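Local coordinates for protein Baccell_00875 (Bacteroides cellulosilyticus DSM 14838, PDB 5NO8) that is a polysaccharide lyase that probably removes the L-rhamnose caps from glucuronic acid in complex arabinogalactan proteins, at residues Y70-Y76 against V142-F148; Y76-K81 against P136-D141; R88-V94 against Y105-D109; N149-P153 against S212-G216. All blocks are in the same frame, centred on the assembly; numbering follows the deposited sequence.

Contact 1: residues Y70-Y76 against V142-F148; sequences YGWGLGY and VAVYTPF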
# COMPACT_ATOMS: atom_id res chain seq x y z
N TYR A 70 -19.11 -4.42 15.99
CA TYR A 70 -18.13 -4.75 14.94
C TYR A 70 -17.72 -6.21 14.86
O TYR A 70 -16.80 -6.56 14.10
CB TYR A 70 -16.88 -3.89 15.11
CG TYR A 70 -17.07 -2.44 14.78
CD1 TYR A 70 -17.46 -2.06 13.49
CD2 TYR A 70 -16.80 -1.45 15.70
CE1 TYR A 70 -17.62 -0.73 13.17
CE2 TYR A 70 -16.96 -0.10 15.38
CZ TYR A 70 -17.35 0.24 14.10
OH TYR A 70 -17.49 1.55 13.76
N GLY A 71 -18.38 -7.07 15.61
CA GLY A 71 -18.10 -8.49 15.55
C GLY A 71 -18.20 -9.08 14.15
O GLY A 71 -19.07 -8.71 13.37
N TRP A 72 -17.30 -10.00 13.85
CA TRP A 72 -17.29 -10.72 12.57
C TRP A 72 -18.65 -11.34 12.31
O TRP A 72 -19.19 -12.11 13.15
CB TRP A 72 -16.23 -11.82 12.61
CG TRP A 72 -16.17 -12.66 11.40
CD1 TRP A 72 -17.12 -13.52 10.96
CD2 TRP A 72 -15.10 -12.75 10.48
NE1 TRP A 72 -16.71 -14.14 9.81
CE2 TRP A 72 -15.46 -13.70 9.51
CE3 TRP A 72 -13.84 -12.14 10.39
CZ2 TRP A 72 -14.64 -14.01 8.43
CZ3 TRP A 72 -13.02 -12.48 9.32
CH2 TRP A 72 -13.42 -13.39 8.36
N GLY A 73 -19.24 -11.03 11.16
CA GLY A 73 -20.53 -11.62 10.82
C GLY A 73 -21.71 -10.72 11.07
O GLY A 73 -22.82 -11.00 10.57
N LEU A 74 -21.51 -9.65 11.84
CA LEU A 74 -22.46 -8.59 11.94
C LEU A 74 -22.30 -7.70 10.72
O LEU A 74 -21.39 -7.88 9.92
CB LEU A 74 -22.32 -7.81 13.24
CG LEU A 74 -22.42 -8.69 14.50
CD1 LEU A 74 -22.33 -7.77 15.71
CD2 LEU A 74 -23.67 -9.56 14.52
N GLY A 75 -23.23 -6.78 10.54
CA GLY A 75 -23.17 -5.94 9.34
C GLY A 75 -24.27 -4.94 9.29
O GLY A 75 -24.91 -4.64 10.30
N TYR A 76 -24.49 -4.41 8.09
CA TYR A 76 -25.42 -3.32 7.88
C TYR A 76 -25.88 -3.22 6.44
O TYR A 76 -25.29 -3.80 5.54
CB TYR A 76 -24.79 -1.98 8.34
CG TYR A 76 -23.46 -1.68 7.68
CD1 TYR A 76 -23.40 -1.09 6.43
CD2 TYR A 76 -22.25 -2.01 8.31
CE1 TYR A 76 -22.18 -0.82 5.83
CE2 TYR A 76 -21.01 -1.77 7.70
CZ TYR A 76 -20.99 -1.15 6.47
OH TYR A 76 -19.80 -0.90 5.87
N VAL A 142 -24.55 -2.58 1.50
CA VAL A 142 -24.73 -3.83 2.23
C VAL A 142 -23.32 -4.36 2.53
O VAL A 142 -22.52 -4.50 1.62
CB VAL A 142 -25.47 -4.89 1.39
CG1 VAL A 142 -25.71 -6.16 2.21
CG2 VAL A 142 -26.76 -4.31 0.83
N ALA A 143 -23.02 -4.62 3.80
CA ALA A 143 -21.67 -5.06 4.17
C ALA A 143 -21.67 -5.97 5.38
O ALA A 143 -22.55 -5.88 6.21
CB ALA A 143 -20.74 -3.88 4.38
N VAL A 144 -20.69 -6.87 5.43
CA VAL A 144 -20.48 -7.74 6.57
C VAL A 144 -19.14 -7.33 7.19
O VAL A 144 -18.11 -7.22 6.49
CB VAL A 144 -20.45 -9.22 6.15
CG1 VAL A 144 -20.13 -10.14 7.33
CG2 VAL A 144 -21.75 -9.62 5.51
N TYR A 145 -19.12 -7.11 8.50
CA TYR A 145 -17.86 -6.86 9.19
C TYR A 145 -16.98 -8.10 9.20
O TYR A 145 -17.44 -9.20 9.51
CB TYR A 145 -18.10 -6.41 10.63
CG TYR A 145 -18.80 -5.11 10.76
CD1 TYR A 145 -18.21 -3.94 10.28
CD2 TYR A 145 -20.03 -5.02 11.38
CE1 TYR A 145 -18.85 -2.71 10.41
CE2 TYR A 145 -20.66 -3.82 11.53
CZ TYR A 145 -20.07 -2.65 11.07
OH TYR A 145 -20.74 -1.46 11.23
N THR A 146 -15.70 -7.91 8.83
CA THR A 146 -14.69 -8.96 8.85
C THR A 146 -13.46 -8.32 9.50
O THR A 146 -12.52 -7.89 8.80
CB THR A 146 -14.38 -9.52 7.44
OG1 THR A 146 -13.92 -8.45 6.60
CG2 THR A 146 -15.59 -10.21 6.84
N PRO A 147 -13.47 -8.20 10.84
CA PRO A 147 -12.46 -7.39 11.53
C PRO A 147 -11.14 -8.12 11.68
O PRO A 147 -10.72 -8.44 12.79
CB PRO A 147 -13.12 -7.08 12.87
CG PRO A 147 -14.03 -8.24 13.10
CD PRO A 147 -14.54 -8.64 11.75
N PHE A 148 -10.47 -8.36 10.55
CA PHE A 148 -9.14 -9.00 10.53
C PHE A 148 -8.18 -8.18 11.39
O PHE A 148 -8.24 -6.93 11.42
CB PHE A 148 -8.59 -9.12 9.10
CG PHE A 148 -9.31 -10.09 8.23
CD1 PHE A 148 -9.01 -11.45 8.27
CD2 PHE A 148 -10.28 -9.65 7.34
CE1 PHE A 148 -9.67 -12.36 7.46
CE2 PHE A 148 -10.96 -10.56 6.53
CZ PHE A 148 -10.66 -11.90 6.59

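Contact 2: residues Y76-K81 against P136-D141; sequences YFTVVK and PVSLYD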
# COMPACT_ATOMS: atom_id res chain seq x y z
N TYR A 76 -24.49 -4.41 8.09
CA TYR A 76 -25.42 -3.32 7.88
C TYR A 76 -25.88 -3.22 6.44
O TYR A 76 -25.29 -3.80 5.54
CB TYR A 76 -24.79 -1.98 8.34
CG TYR A 76 -23.46 -1.68 7.68
CD1 TYR A 76 -23.40 -1.09 6.43
CD2 TYR A 76 -22.25 -2.01 8.31
CE1 TYR A 76 -22.18 -0.82 5.83
CE2 TYR A 76 -21.01 -1.77 7.70
CZ TYR A 76 -20.99 -1.15 6.47
OH TYR A 76 -19.80 -0.90 5.87
N PHE A 77 -26.96 -2.47 6.24
CA PHE A 77 -27.46 -2.20 4.90
C PHE A 77 -28.38 -1.01 5.00
O PHE A 77 -28.92 -0.69 6.08
CB PHE A 77 -28.20 -3.41 4.31
CG PHE A 77 -29.35 -3.88 5.16
CD1 PHE A 77 -30.57 -3.24 5.10
CD2 PHE A 77 -29.20 -4.93 6.05
CE1 PHE A 77 -31.64 -3.66 5.89
CE2 PHE A 77 -30.27 -5.35 6.83
CZ PHE A 77 -31.48 -4.70 6.76
N THR A 78 -28.56 -0.35 3.87
CA THR A 78 -29.53 0.71 3.75
C THR A 78 -30.68 0.19 2.92
O THR A 78 -30.49 -0.14 1.75
CB THR A 78 -28.90 1.96 3.13
OG1 THR A 78 -27.86 2.42 4.00
CG2 THR A 78 -29.93 3.06 2.93
N VAL A 79 -31.88 0.19 3.48
CA VAL A 79 -33.04 -0.33 2.80
C VAL A 79 -33.89 0.83 2.29
O VAL A 79 -34.16 1.80 3.00
CB VAL A 79 -33.84 -1.36 3.63
CG1 VAL A 79 -34.26 -0.84 4.95
CG2 VAL A 79 -35.05 -1.86 2.86
N VAL A 80 -34.26 0.72 1.04
CA VAL A 80 -35.01 1.74 0.35
C VAL A 80 -36.28 1.17 -0.25
O VAL A 80 -36.24 0.18 -1.00
CB VAL A 80 -34.16 2.36 -0.77
CG1 VAL A 80 -34.99 3.36 -1.57
CG2 VAL A 80 -32.93 3.04 -0.19
N LYS A 81 -37.41 1.80 0.07
CA LYS A 81 -38.72 1.46 -0.46
C LYS A 81 -39.35 2.78 -0.81
O LYS A 81 -39.80 3.51 0.08
CB LYS A 81 -39.60 0.77 0.60
CG LYS A 81 -39.21 -0.64 0.96
CD LYS A 81 -40.33 -1.35 1.73
CE LYS A 81 -40.70 -0.66 3.02
NZ LYS A 81 -41.41 -1.59 3.96
N PRO A 136 -41.25 -4.87 -3.04
CA PRO A 136 -39.82 -4.93 -3.36
C PRO A 136 -39.01 -3.90 -2.56
O PRO A 136 -39.51 -2.82 -2.26
CB PRO A 136 -39.76 -4.63 -4.87
CG PRO A 136 -41.17 -4.77 -5.37
CD PRO A 136 -42.06 -4.48 -4.21
N VAL A 137 -37.78 -4.27 -2.21
CA VAL A 137 -36.85 -3.38 -1.55
C VAL A 137 -35.56 -3.32 -2.35
O VAL A 137 -35.17 -4.29 -3.01
CB VAL A 137 -36.53 -3.83 -0.11
CG1 VAL A 137 -37.82 -3.92 0.72
CG2 VAL A 137 -35.79 -5.15 -0.07
N SER A 138 -34.89 -2.17 -2.27
CA SER A 138 -33.53 -2.01 -2.76
C SER A 138 -32.61 -1.90 -1.55
O SER A 138 -32.96 -1.24 -0.57
CB SER A 138 -33.40 -0.79 -3.65
OG SER A 138 -34.17 -0.93 -4.83
N LEU A 139 -31.51 -2.62 -1.55
CA LEU A 139 -30.54 -2.54 -0.47
C LEU A 139 -29.28 -1.91 -1.04
O LEU A 139 -28.78 -2.39 -2.06
CB LEU A 139 -30.19 -3.93 0.08
CG LEU A 139 -31.39 -4.74 0.65
CD1 LEU A 139 -30.95 -6.06 1.24
CD2 LEU A 139 -32.16 -3.89 1.67
N TYR A 140 -28.79 -0.87 -0.39
CA TYR A 140 -27.58 -0.21 -0.77
C TYR A 140 -26.58 -0.29 0.38
O TYR A 140 -26.97 -0.35 1.56
CB TYR A 140 -27.87 1.23 -1.09
CG TYR A 140 -28.74 1.48 -2.27
CD1 TYR A 140 -28.20 1.57 -3.56
CD2 TYR A 140 -30.12 1.60 -2.15
CE1 TYR A 140 -28.99 1.83 -4.65
CE2 TYR A 140 -30.93 1.85 -3.25
CZ TYR A 140 -30.34 1.95 -4.50
OH TYR A 140 -31.11 2.23 -5.59
N ASP A 141 -25.28 -0.25 0.05
CA ASP A 141 -24.23 -0.27 1.07
C ASP A 141 -24.46 -1.41 2.07
O ASP A 141 -24.54 -1.21 3.29
CB ASP A 141 -24.11 1.10 1.75
CG ASP A 141 -23.26 2.07 0.94
OD1 ASP A 141 -23.22 1.90 -0.32
OD2 ASP A 141 -22.59 2.95 1.54
O HOH W 1 -25.76 0.78 4.84
O HOH W 2 -36.49 0.09 -3.76

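Contact 3: residues R88-V94 against Y105-D109; sequences REWRIPV and YREGD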
# COMPACT_ATOMS: atom_id res chain seq x y z
N ARG A 88 -30.05 -0.01 8.59
CA ARG A 88 -30.15 -1.01 9.66
C ARG A 88 -28.79 -1.65 9.90
O ARG A 88 -28.02 -1.86 8.96
CB ARG A 88 -31.15 -2.09 9.30
CG ARG A 88 -32.50 -1.61 8.81
CD ARG A 88 -33.30 -0.92 9.89
NE ARG A 88 -33.56 -1.80 11.05
CZ ARG A 88 -34.76 -2.16 11.52
NH1 ARG A 88 -34.80 -2.94 12.60
NH2 ARG A 88 -35.90 -1.76 10.97
N GLU A 89 -28.50 -1.98 11.15
CA GLU A 89 -27.28 -2.69 11.52
C GLU A 89 -27.78 -3.92 12.25
O GLU A 89 -28.60 -3.77 13.17
CB GLU A 89 -26.39 -1.85 12.44
CG GLU A 89 -25.92 -0.54 11.83
CD GLU A 89 -25.25 0.37 12.84
OE1 GLU A 89 -25.97 0.99 13.67
OE2 GLU A 89 -24.01 0.48 12.81
N TRP A 90 -27.38 -5.12 11.83
CA TRP A 90 -27.79 -6.31 12.57
C TRP A 90 -26.80 -6.56 13.68
O TRP A 90 -25.58 -6.46 13.48
CB TRP A 90 -28.05 -7.54 11.67
CG TRP A 90 -26.92 -8.19 10.94
CD1 TRP A 90 -26.17 -9.27 11.36
CD2 TRP A 90 -26.50 -7.92 9.60
NE1 TRP A 90 -25.29 -9.64 10.39
CE2 TRP A 90 -25.47 -8.84 9.29
CE3 TRP A 90 -26.89 -6.99 8.63
CZ2 TRP A 90 -24.81 -8.83 8.06
CZ3 TRP A 90 -26.22 -6.99 7.40
CH2 TRP A 90 -25.20 -7.90 7.14
N ARG A 91 -27.33 -6.83 14.88
CA ARG A 91 -26.49 -7.01 16.05
C ARG A 91 -27.11 -7.98 17.06
O ARG A 91 -26.39 -8.74 17.66
CB ARG A 91 -26.22 -5.67 16.76
CG ARG A 91 -25.21 -5.80 17.90
CD ARG A 91 -24.86 -4.46 18.54
NE ARG A 91 -25.93 -4.07 19.44
CZ ARG A 91 -26.04 -4.41 20.72
NH1 ARG A 91 -25.10 -5.13 21.35
NH2 ARG A 91 -27.10 -4.01 21.39
N ILE A 92 -28.43 -7.95 17.22
CA ILE A 92 -29.11 -8.82 18.19
C ILE A 92 -29.98 -9.82 17.43
O ILE A 92 -30.96 -9.42 16.82
CB ILE A 92 -29.98 -8.00 19.16
CG1 ILE A 92 -29.13 -6.95 19.92
CG2 ILE A 92 -30.76 -8.92 20.11
CD1 ILE A 92 -27.95 -7.52 20.71
N PRO A 93 -29.64 -11.11 17.49
CA PRO A 93 -30.39 -12.11 16.79
C PRO A 93 -31.80 -12.27 17.34
O PRO A 93 -32.02 -12.04 18.54
CB PRO A 93 -29.61 -13.40 17.03
CG PRO A 93 -28.40 -13.06 17.77
CD PRO A 93 -28.48 -11.66 18.21
N VAL A 94 -32.71 -12.68 16.47
CA VAL A 94 -34.01 -13.19 16.90
C VAL A 94 -33.93 -14.66 17.28
O VAL A 94 -34.72 -15.13 18.08
CB VAL A 94 -35.14 -12.94 15.88
CG1 VAL A 94 -35.29 -11.45 15.62
CG2 VAL A 94 -34.94 -13.67 14.57
N TYR A 105 -31.27 -13.05 12.13
CA TYR A 105 -31.57 -11.65 12.45
C TYR A 105 -32.71 -11.23 11.58
O TYR A 105 -32.86 -11.74 10.45
CB TYR A 105 -30.36 -10.72 12.14
CG TYR A 105 -29.05 -11.13 12.75
CD1 TYR A 105 -28.28 -12.14 12.15
CD2 TYR A 105 -28.58 -10.58 13.94
CE1 TYR A 105 -27.08 -12.54 12.69
CE2 TYR A 105 -27.36 -10.99 14.51
CZ TYR A 105 -26.63 -11.99 13.90
OH TYR A 105 -25.43 -12.43 14.41
N ARG A 106 -33.51 -10.28 12.05
CA ARG A 106 -34.60 -9.72 11.28
C ARG A 106 -34.60 -8.23 11.51
O ARG A 106 -34.82 -7.76 12.63
CB ARG A 106 -35.95 -10.35 11.63
CG ARG A 106 -37.15 -9.79 10.88
CD ARG A 106 -37.15 -10.10 9.38
NE ARG A 106 -38.37 -9.57 8.81
CZ ARG A 106 -39.53 -10.21 8.71
NH1 ARG A 106 -39.65 -11.48 9.04
NH2 ARG A 106 -40.58 -9.58 8.20
N GLU A 107 -34.33 -7.49 10.44
CA GLU A 107 -34.15 -6.05 10.51
C GLU A 107 -35.10 -5.45 9.49
O GLU A 107 -34.82 -5.44 8.27
CB GLU A 107 -32.70 -5.67 10.23
CG GLU A 107 -31.66 -6.26 11.19
CD GLU A 107 -31.83 -5.85 12.64
OE1 GLU A 107 -32.31 -4.72 12.89
OE2 GLU A 107 -31.43 -6.65 13.52
N GLY A 108 -36.25 -5.00 9.99
CA GLY A 108 -37.29 -4.50 9.10
C GLY A 108 -37.79 -5.66 8.25
O GLY A 108 -38.08 -6.75 8.77
N ASP A 109 -37.87 -5.43 6.94
CA ASP A 109 -38.28 -6.47 6.00
C ASP A 109 -37.21 -7.55 5.76
O ASP A 109 -37.50 -8.55 5.15
CB ASP A 109 -38.57 -5.85 4.62
CG ASP A 109 -39.77 -4.91 4.63
OD1 ASP A 109 -40.78 -5.27 5.27
OD2 ASP A 109 -39.68 -3.84 4.00
O HOH W 3 -30.84 -2.03 12.73
O HOH W 4 -30.05 -6.14 15.59
O HOH W 5 -32.40 -9.08 14.46

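Contact 4: residues N149-P153 against S212-G216; sequences NDNYP and SQTRG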
# COMPACT_ATOMS: atom_id res chain seq x y z
N ASN A 149 -7.28 -8.90 12.08
CA ASN A 149 -6.41 -8.31 13.11
C ASN A 149 -5.16 -7.68 12.48
O ASN A 149 -4.05 -8.20 12.60
CB ASN A 149 -6.06 -9.41 14.14
CG ASN A 149 -5.65 -8.87 15.50
OD1 ASN A 149 -5.77 -7.69 15.78
ND2 ASN A 149 -5.17 -9.77 16.36
N ASP A 150 -5.40 -6.60 11.74
CA ASP A 150 -4.38 -5.93 10.93
C ASP A 150 -4.13 -4.59 11.61
O ASP A 150 -4.84 -3.59 11.41
CB ASP A 150 -4.86 -5.75 9.49
CG ASP A 150 -3.75 -5.25 8.55
OD1 ASP A 150 -2.79 -4.57 9.01
OD2 ASP A 150 -3.84 -5.56 7.33
N ASN A 151 -3.13 -4.59 12.48
CA ASN A 151 -2.76 -3.40 13.23
C ASN A 151 -1.34 -3.58 13.79
O ASN A 151 -0.77 -4.66 13.68
CB ASN A 151 -3.80 -3.10 14.32
CG ASN A 151 -4.14 -4.32 15.13
OD1 ASN A 151 -3.32 -4.77 15.93
ND2 ASN A 151 -5.36 -4.89 14.92
N TYR A 152 -0.79 -2.49 14.33
CA TYR A 152 0.62 -2.36 14.61
C TYR A 152 0.87 -1.96 16.06
O TYR A 152 1.31 -0.85 16.32
CB TYR A 152 1.23 -1.28 13.70
CG TYR A 152 1.12 -1.51 12.20
CD1 TYR A 152 1.34 -2.77 11.63
CD2 TYR A 152 0.89 -0.42 11.34
CE1 TYR A 152 1.28 -2.95 10.24
CE2 TYR A 152 0.84 -0.60 9.96
CZ TYR A 152 1.02 -1.85 9.41
OH TYR A 152 0.96 -2.01 8.01
N PRO A 153 0.57 -2.85 17.02
CA PRO A 153 0.82 -2.50 18.43
C PRO A 153 2.33 -2.37 18.74
O PRO A 153 2.73 -1.42 19.39
CB PRO A 153 0.20 -3.67 19.20
CG PRO A 153 0.21 -4.81 18.23
CD PRO A 153 0.01 -4.20 16.88
N SER A 212 -2.04 6.22 13.09
CA SER A 212 -1.45 5.33 12.09
C SER A 212 -1.29 3.87 12.47
O SER A 212 -0.91 3.05 11.62
CB SER A 212 -0.05 5.89 11.72
OG SER A 212 -0.11 7.31 11.49
N GLN A 213 -1.57 3.52 13.74
CA GLN A 213 -1.14 2.24 14.29
C GLN A 213 -2.16 1.11 14.13
O GLN A 213 -1.97 0.01 14.65
CB GLN A 213 -0.83 2.39 15.79
CG GLN A 213 -0.04 3.62 16.21
CD GLN A 213 1.28 3.74 15.48
OE1 GLN A 213 1.85 2.76 15.01
NE2 GLN A 213 1.79 4.96 15.42
N THR A 214 -3.24 1.38 13.40
CA THR A 214 -4.23 0.37 13.12
C THR A 214 -4.82 0.58 11.76
O THR A 214 -5.02 1.71 11.38
CB THR A 214 -5.37 0.40 14.14
OG1 THR A 214 -6.31 -0.61 13.80
CG2 THR A 214 -6.09 1.75 14.20
N ARG A 215 -5.15 -0.51 11.07
CA ARG A 215 -5.80 -0.41 9.79
C ARG A 215 -7.28 -0.11 9.97
O ARG A 215 -7.96 0.28 9.03
CB ARG A 215 -5.61 -1.68 9.01
CG ARG A 215 -5.91 -1.51 7.53
CD ARG A 215 -5.25 -2.58 6.74
NE ARG A 215 -5.66 -2.52 5.34
CZ ARG A 215 -5.46 -3.51 4.49
NH1 ARG A 215 -4.85 -4.65 4.88
NH2 ARG A 215 -5.88 -3.37 3.23
N GLY A 216 -7.79 -0.28 11.19
CA GLY A 216 -9.18 -0.10 11.47
C GLY A 216 -9.96 -1.39 11.28
O GLY A 216 -9.40 -2.49 11.33
O HOH W 6 -7.15 -3.71 12.77

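Contact 1: residues Y70-Y76 against V142-F148
This is a buried antiparallel strand pairing, where the start of strand 75-81 and the turn before it meet the end of strand 137-145 in the N-terminal beta-rich part of the chain. Y76 and A143 form a hydrogen-bonded pair, Y76 N to A143 O at 3.1 Å and A143 N to Y76 O at 3.0 Å. Two further backbone hydrogen bonds involve the turn before strand 75-81: Y145 N donates to L74 O at 2.8 Å, and G73 N to Y145 O at 3.1 Å. Between these rungs G75 faces V144 with CA atoms only 4.3 Å apart, and a side chain on G75 would run into A143 O. Residues G71 to L74 make a type II beta turn, closed by L74 N to G71 O at 3.0 Å; G73, at phi 99°, holds its third position. With this turn, 70-76 curls around Y145, whose ring takes the edge of Y70 on its face in a T-shaped stack (centroids 5.0 Å apart, planes at 79°) and meets Y76 obliquely, making a three-tyrosine cluster. Near the end of 142-148, W72 presents its edge to the face of F148, while T146 CB sits over the W72 six-membered ring in a CH-pi contact. Beyond the pair, W72 NE1 bonds E125, Y70 OH bonds E204 and Y76 OH bonds E201.

Contact 2: residues Y76-K81 against P136-D141
Farther along the same two strands, T78 and V80 form hydrogen-bonded pairs with Y140 and S138, while V79 and L139 make the non-hydrogen-bonded pair between them. Side chains therefore alternate. On one face V80 (chi1 t) places CG2 3.7 Å from Y140 CD2, at the edge of a ring that the m rotamer of Y140 lays along the sheet. On the other face the p rotamer of V79 and the m, t rotamer of L139 bring V79 CB within 3.6 Å of L139 CD2, and the same methyl lies 3.8 Å from F77 CD1. T78, with chi1 m, and the D141 carbonyl share a water, 2.8 Å from both T78 OG1 and D141 O; a second water joins S138 OG to V80 O, again 2.8 Å from each. At D141, phi and psi of 49° and 56° turn the chain a corner. Strand 84-90 flanks 76-81, L225 and L227 hydrogen-bond to the far side of 137-140, and F77, V137 and L139 pack on I110 of strand 110-119.

Contact 3: residues R88-V94 against Y105-D109
Two beta sheets face each other here, with strand 84-90 from one and strand 102-107 from the other running nearly antiparallel, their short axes 7.7 Å apart, too far for direct backbone pairing. The E107 carboxylate fills the gap. Its OE1 accepts from R88 NH1 at 3.1 Å, a salt bridge, and also from a water, 3.1 Å away, that itself accepts from E89 N at 2.8 Å and R88 NE at 3.2 Å. The other oxygen, E107 OE2, takes a bond from a water at 2.5 Å, which in turn accepts from R91 N at 2.9 Å. A third water accepts from R106 N at 2.9 Å and lies 2.8 Å from both I92 O and E107 OE2. E89 N, R91 N and R106 N thus each donate to a water that lies against the E107 carboxylate. Several other polar ends have partners outside the two segments: W90 NE1 donates to G73 O, R91 pairs with D68, and Y105 OH bonds T37 O. Within its own segment R106 NE reaches G108 O at 2.8 Å. Deeper in, Y105 is sandwiched, with P93 over one face of its ring and the edge of W90 directed at the other; the W90 five-membered ring and the Y105 ring have centroids 4.5 Å apart, and the closest atoms, W90 CD1 and Y105 CD1, are separated by 3.6 Å.

Contact 4: residues N149-P153 against S212-G216
Two irregular loops are joined here by a single bridge between N151 and T214, with CA atoms 4.0 Å apart. S212 contributes little to the contact beyond its carbonyl near the edge of the Y152 ring; its OG bonds W599. Q213 O accepts from Y152 N at 2.8 Å, while the Q213 side chain turns to N539. T214 OG1 accepts from G216 N at 3.0 Å, an ST turn that bends the chain just before strand 217-221. R215 holds the other loop twice: its N donates to D150 O at 3.1 Å, and its NH1 makes a salt bridge with D150 OD2 at 2.8 Å. G216, at phi 90°, turns its O to a water 2.9 Å away, which also donates to D150 O at 2.7 Å and accepts from N151 ND2 at 3.0 Å. R215 goes on to T165 O and to a salt bridge with D608, so its buried charge is shared between two acidic residues, tying these loops to a more C-terminal part of the chain.

Contacts 1 and 2 are successive portions of one strand pair, 75-81 with 137-145; they share Y76, their centres lie about 17 Å apart, and V142 CG2 packs on F77 CB at 3.9 Å. Contact 3, centred about 13 Å from each, nests between their segments and meets them through strand 84-90, where G73 O and W90 NE1 are 2.8 Å apart, and through 105-109, where K81 NZ and D109 OD2 form a 2.8 Å salt bridge. Contact 4 follows directly after F148, its centre about 17 Å from that of contact 1 and about 31 Å from that of contact 2 (nearest atoms about 11 Å). A glycerol, probably from the crystallisation liquor, bonds T78 OG1; it establishes no substrate site.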